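Local coordinates for protein fimbrial structural subunit (Actinomyces naeslundii, PDB 3QDH) that builds the shaft of Actinomyces type 2 fimbriae and mediates adhesion to streptococci and host cells during oral biofilm development, at residues Ala56-Glu61 with Val106-Val111; Asp48-Arg53 with Gln81-Thr86. All blocks are in the same frame, centred on the assembly; numbering follows the deposited sequence.

Contact 1: residues Ala56-Glu61 with Val106-Val111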
loop_
_atom_site.group_PDB
_atom_site.type_symbol
_atom_site.label_atom_id
_atom_site.label_comp_id
_atom_site.label_asym_id
_atom_site.label_seq_id
_atom_site.Cartn_x
_atom_site.Cartn_y
_atom_site.Cartn_z
ATOM N N ALA A 56 -8.430 7.547 3.873
ATOM C CA ALA A 56 -9.307 7.539 2.703
ATOM C C ALA A 56 -9.436 6.120 2.132
ATOM O O ALA A 56 -9.344 5.912 0.921
ATOM C CB ALA A 56 -8.804 8.533 1.636
ATOM N N VAL A 57 -9.652 5.155 3.021
ATOM C CA VAL A 57 -9.634 3.742 2.646
ATOM C C VAL A 57 -10.856 3.360 1.813
ATOM O O VAL A 57 -11.955 3.859 2.049
ATOM C CB VAL A 57 -9.458 2.804 3.867
ATOM C CG1 VAL A 57 -8.138 3.127 4.595
ATOM C CG2 VAL A 57 -10.635 2.894 4.829
ATOM N N THR A 58 -10.641 2.483 0.839
ATOM C CA THR A 58 -11.681 2.080 -0.100
ATOM C C THR A 58 -11.253 0.791 -0.796
ATOM O O THR A 58 -10.241 0.167 -0.419
ATOM C CB THR A 58 -12.002 3.227 -1.136
ATOM O OG1 THR A 58 -13.253 2.966 -1.794
ATOM C CG2 THR A 58 -10.877 3.398 -2.164
ATOM N N ALA A 59 -12.038 0.380 -1.786
ATOM C CA ALA A 59 -11.706 -0.749 -2.624
ATOM C C ALA A 59 -12.005 -0.413 -4.082
ATOM O O ALA A 59 -12.972 0.296 -4.369
ATOM C CB ALA A 59 -12.483 -1.992 -2.181
ATOM N N THR A 60 -11.156 -0.908 -4.979
ATOM C CA THR A 60 -11.328 -0.745 -6.429
ATOM C C THR A 60 -11.122 -2.083 -7.141
ATOM O O THR A 60 -10.794 -3.087 -6.502
ATOM C CB THR A 60 -10.307 0.257 -7.024
ATOM O OG1 THR A 60 -8.976 -0.251 -6.843
ATOM C CG2 THR A 60 -10.428 1.627 -6.371
ATOM N N GLU A 61 -11.295 -2.085 -8.464
ATOM C CA GLU A 61 -11.031 -3.263 -9.310
ATOM C C GLU A 61 -11.758 -4.532 -8.844
ATOM O O GLU A 61 -11.172 -5.617 -8.797
ATOM C CB GLU A 61 -9.523 -3.550 -9.430
ATOM C CG GLU A 61 -8.668 -2.403 -9.944
ATOM C CD GLU A 61 -7.253 -2.849 -10.323
ATOM O OE1 GLU A 61 -7.034 -4.053 -10.572
ATOM O OE2 GLU A 61 -6.354 -1.990 -10.377
ATOM N N VAL A 106 -9.323 -4.895 -4.860
ATOM C CA VAL A 106 -8.073 -4.312 -4.382
ATOM C C VAL A 106 -8.430 -3.297 -3.302
ATOM O O VAL A 106 -9.010 -2.250 -3.599
ATOM C CB VAL A 106 -7.285 -3.636 -5.533
ATOM C CG1 VAL A 106 -6.024 -2.947 -5.004
ATOM C CG2 VAL A 106 -6.915 -4.656 -6.616
ATOM N N PHE A 107 -8.109 -3.614 -2.050
ATOM C CA PHE A 107 -8.323 -2.674 -0.955
ATOM C C PHE A 107 -7.140 -1.726 -0.897
ATOM O O PHE A 107 -6.020 -2.108 -1.248
ATOM C CB PHE A 107 -8.521 -3.417 0.368
ATOM C CG PHE A 107 -9.783 -4.232 0.406
ATOM C CD1 PHE A 107 -10.940 -3.713 0.967
ATOM C CD2 PHE A 107 -9.824 -5.508 -0.170
ATOM C CE1 PHE A 107 -12.118 -4.459 0.982
ATOM C CE2 PHE A 107 -10.988 -6.263 -0.153
ATOM C CZ PHE A 107 -12.140 -5.739 0.425
ATOM N N GLN A 108 -7.384 -0.492 -0.467
ATOM C CA GLN A 108 -6.343 0.526 -0.541
ATOM C C GLN A 108 -6.541 1.674 0.428
ATOM O O GLN A 108 -7.648 1.938 0.891
ATOM C CB GLN A 108 -6.234 1.067 -1.973
ATOM C CG GLN A 108 -7.535 1.626 -2.504
ATOM C CD GLN A 108 -7.490 1.848 -3.999
ATOM O OE1 GLN A 108 -7.333 0.903 -4.784
ATOM N NE2 GLN A 108 -7.634 3.097 -4.405
ATOM N N GLY A 109 -5.447 2.363 0.718
ATOM C CA GLY A 109 -5.480 3.540 1.572
ATOM C C GLY A 109 -4.215 4.346 1.350
ATOM O O GLY A 109 -3.235 3.836 0.804
ATOM N N LYS A 110 -4.245 5.605 1.766
ATOM C CA LYS A 110 -3.102 6.507 1.607
ATOM C C LYS A 110 -2.215 6.456 2.852
ATOM O O LYS A 110 -2.715 6.581 3.968
ATOM C CB LYS A 110 -3.601 7.936 1.380
ATOM C CG LYS A 110 -2.518 8.906 0.928
ATOM C CD LYS A 110 -3.086 10.264 0.526
ATOM C CE LYS A 110 -3.027 11.261 1.673
ATOM N NZ LYS A 110 -3.370 12.641 1.207
ATOM N N VAL A 111 -0.911 6.276 2.659
ATOM C CA VAL A 111 0.030 6.170 3.786
ATOM C C VAL A 111 0.225 7.553 4.397
ATOM O O VAL A 111 0.635 8.488 3.704
ATOM C CB VAL A 111 1.410 5.604 3.354
ATOM C CG1 VAL A 111 2.359 5.496 4.558
ATOM C CG2 VAL A 111 1.258 4.252 2.712
#
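Gln-108 leaves its strand with CB on the face it shares with Thr-58, its hydrogen-bonded partner, and with Thr-60, toward which it runs diagonally. With chi1 at 57°, CG sits in the crowded position between the backbone N and the carbonyl carbon, where it packs on Thr-58 CG2 at 3.8 Å. From there the chain is extended, so that CD arrives beside Thr-60. At the tip, OE1 accepts a 2.9 Å hydrogen bond from Thr-60 OG1, the donor standing above the carbonyl plane, while NE2 lies against the methyl groups of both threonines. The side chains of Gln-108 and Thr-60 cross at about a right angle.

The backbones pair antiparallel. Thr-58 and Gln-108 exchange two N-H...O bonds, as do Thr-60 and Val-106; the latter two are nearly straight (166-167° at the hydrogen), the former more bent. On the other face Ala-59 CB rests over the Phe-107 ring, 4.2 Å from its centroid, a CH-pi contact directed into the interior, where Val-83 touches both residues. This is antiparallel pairing in one sheet of a beta-sandwich, consistent with the CnaA-type, Ig-like fold of the first domain in this C-terminal fragment of FimA.

Contact 2: residues Asp48-Arg53 with Gln81-Thr86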
loop_
_atom_site.group_PDB
_atom_site.type_symbol
_atom_site.label_atom_id
_atom_site.label_comp_id
_atom_site.label_asym_id
_atom_site.label_seq_id
_atom_site.Cartn_x
_atom_site.Cartn_y
_atom_site.Cartn_z
ATOM N N ASP A 48 -12.479 -5.741 4.900
ATOM C CA ASP A 48 -11.106 -5.410 5.247
ATOM C C ASP A 48 -11.118 -4.171 6.131
ATOM O O ASP A 48 -11.553 -3.096 5.708
ATOM C CB ASP A 48 -10.270 -5.170 3.972
ATOM C CG ASP A 48 -8.759 -5.240 4.219
ATOM O OD1 ASP A 48 -8.285 -4.735 5.254
ATOM O OD2 ASP A 48 -8.025 -5.768 3.353
ATOM N N THR A 49 -10.651 -4.323 7.365
ATOM C CA THR A 49 -10.432 -3.166 8.234
ATOM C C THR A 49 -8.974 -2.776 8.065
ATOM O O THR A 49 -8.076 -3.509 8.473
ATOM C CB THR A 49 -10.727 -3.481 9.705
ATOM O OG1 THR A 49 -12.098 -3.850 9.842
ATOM C CG2 THR A 49 -10.439 -2.256 10.602
ATOM N N LEU A 50 -8.739 -1.622 7.456
ATOM C CA LEU A 50 -7.372 -1.217 7.170
ATOM C C LEU A 50 -6.706 -0.573 8.381
ATOM O O LEU A 50 -7.365 0.033 9.229
ATOM C CB LEU A 50 -7.305 -0.314 5.939
ATOM C CG LEU A 50 -7.439 -1.112 4.632
ATOM C CD1 LEU A 50 -8.909 -1.282 4.251
ATOM C CD2 LEU A 50 -6.682 -0.452 3.514
ATOM N N ASP A 51 -5.393 -0.768 8.449
ATOM C CA ASP A 51 -4.516 -0.178 9.453
ATOM C C ASP A 51 -4.709 1.332 9.548
ATOM O O ASP A 51 -4.791 2.018 8.526
ATOM C CB ASP A 51 -3.068 -0.493 9.062
ATOM C CG ASP A 51 -2.059 -0.040 10.104
ATOM O OD1 ASP A 51 -1.506 -0.911 10.789
ATOM O OD2 ASP A 51 -1.812 1.172 10.219
ATOM N N ASP A 52 -4.742 1.834 10.785
ATOM C CA ASP A 52 -4.970 3.262 11.087
ATOM C C ASP A 52 -4.044 4.244 10.387
ATOM O O ASP A 52 -4.384 5.416 10.252
ATOM C CB ASP A 52 -4.890 3.518 12.597
ATOM C CG ASP A 52 -6.077 2.965 13.358
ATOM O OD1 ASP A 52 -7.084 2.580 12.729
ATOM O OD2 ASP A 52 -6.012 2.943 14.606
ATOM N N ARG A 53 -2.872 3.782 9.959
ATOM C CA ARG A 53 -1.935 4.641 9.229
ATOM C C ARG A 53 -2.389 4.908 7.799
ATOM O O ARG A 53 -1.824 5.771 7.109
ATOM C CB ARG A 53 -0.529 4.045 9.232
ATOM C CG ARG A 53 0.207 4.222 10.562
ATOM C CD ARG A 53 1.349 3.236 10.679
ATOM N NE ARG A 53 0.869 1.885 10.964
ATOM C CZ ARG A 53 1.649 0.885 11.349
ATOM N NH1 ARG A 53 2.961 1.079 11.484
ATOM N NH2 ARG A 53 1.121 -0.309 11.599
ATOM N N GLN A 81 -12.635 2.520 9.434
ATOM C CA GLN A 81 -11.519 1.926 8.694
ATOM C C GLN A 81 -11.941 0.667 7.920
ATOM O O GLN A 81 -11.131 0.073 7.197
ATOM C CB GLN A 81 -10.345 1.602 9.633
ATOM C CG GLN A 81 -9.574 2.836 10.134
ATOM C CD GLN A 81 -8.844 3.562 9.025
ATOM O OE1 GLN A 81 -9.264 4.637 8.607
ATOM N NE2 GLN A 81 -7.756 2.973 8.528
ATOM N N THR A 82 -13.207 0.278 8.055
ATOM C CA THR A 82 -13.670 -0.998 7.493
ATOM C C THR A 82 -14.293 -0.817 6.099
ATOM O O THR A 82 -15.312 -0.139 5.940
ATOM C CB THR A 82 -14.638 -1.722 8.460
ATOM O OG1 THR A 82 -14.033 -1.827 9.753
ATOM C CG2 THR A 82 -14.980 -3.125 7.948
ATOM N N VAL A 83 -13.653 -1.409 5.094
ATOM C CA VAL A 83 -14.155 -1.377 3.720
ATOM C C VAL A 83 -14.884 -2.686 3.417
ATOM O O VAL A 83 -14.421 -3.754 3.795
ATOM C CB VAL A 83 -13.005 -1.147 2.714
ATOM C CG1 VAL A 83 -13.541 -1.005 1.291
ATOM C CG2 VAL A 83 -12.206 0.093 3.114
ATOM N N THR A 84 -16.041 -2.593 2.759
ATOM C CA THR A 84 -16.777 -3.778 2.345
ATOM C C THR A 84 -17.103 -3.722 0.850
ATOM O O THR A 84 -17.369 -2.641 0.299
ATOM C CB THR A 84 -18.092 -3.997 3.149
ATOM O OG1 THR A 84 -18.935 -2.847 3.041
ATOM C CG2 THR A 84 -17.820 -4.304 4.630
ATOM N N VAL A 85 -17.035 -4.890 0.214
ATOM C CA VAL A 85 -17.476 -5.080 -1.166
ATOM C C VAL A 85 -18.581 -6.116 -1.053
ATOM O O VAL A 85 -18.330 -7.289 -0.761
ATOM C CB VAL A 85 -16.347 -5.619 -2.072
ATOM C CG1 VAL A 85 -16.888 -5.872 -3.516
ATOM C CG2 VAL A 85 -15.161 -4.666 -2.065
ATOM N N THR A 86 -19.811 -5.667 -1.249
ATOM C CA THR A 86 -20.964 -6.493 -0.965
ATOM C C THR A 86 -21.670 -6.739 -2.280
ATOM O O THR A 86 -22.052 -5.793 -2.974
ATOM C CB THR A 86 -21.909 -5.783 0.046
ATOM O OG1 THR A 86 -21.174 -5.448 1.231
ATOM C CG2 THR A 86 -23.068 -6.681 0.421
#
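Backbone bonds come first: Asp-48 and Val-83 form a hydrogen-bonded antiparallel pair, with Val-83 N reaching Asp-48 O at 2.8 Å and Asp-48 N returning a bond to Val-83 O. Two residues on, Leu-50 N donates to Gln-81 O at 2.9 Å.

Among the polar side chains, Gln-81 does most of the work. Its chain bends at chi2 (-66°) and brings NE2 to Leu-50 O at 3.0 Å, from well above that carbonyl's plane but close to the amide's own plane; NE2 also bonds to Leu-54 O. Thr-49 and Thr-82 meet hydroxyl to hydroxyl, OG1 to OG1 2.8 Å. Arg-53 grips Asp-51 side-on through NE and NH2, with NH2 2.8 Å from OD1, and Arg-53 N donates to Asp-51 OD2 in an Asx turn. Asp-48 OD2 hydrogen-bonds Lys-8 NZ; with Asn-121 close by, this is consistent with the Lys-Asn isopeptide site of a CnaA-type domain, where the buried acid is probably protonated.

Apolar packing lies on the inner side, where Leu-50 CD1 crosses Val-83 CG2 obliquely at 3.7 Å. The chemistry implies a departing chain held by side-chain bonds: one glutamine amide nitrogen bonds the carbonyls of Leu-50 and Leu-54, and the Asp-51/Arg-53 pair fixes the turn beyond.

Overall arrangement
The two contacts belong to opposing sheets of one domain, the CnaA-like first domain of this C-terminal fragment; their centres are about 8 Å apart, and their segments alternate along the chain. Contact 1 joins strands 57-64 and 102-111; contact 2 joins strands 39-49 and 82-87. They meet through their inward faces: Val-57 CG2 packs on Val-83 CG2 at 3.6 Å, and the acid Asp-48 sits among these apolar groups, its CB 3.4 Å from Phe-107 CD1. On the outer face of contact 1, Thr-58, Thr-60 and Val-106 are partly exposed, with Gln-108 buried beside them; there the pairing is regular. Contact 2 catches a strand as it ends, so polar side chains take over where the backbone pairing stops.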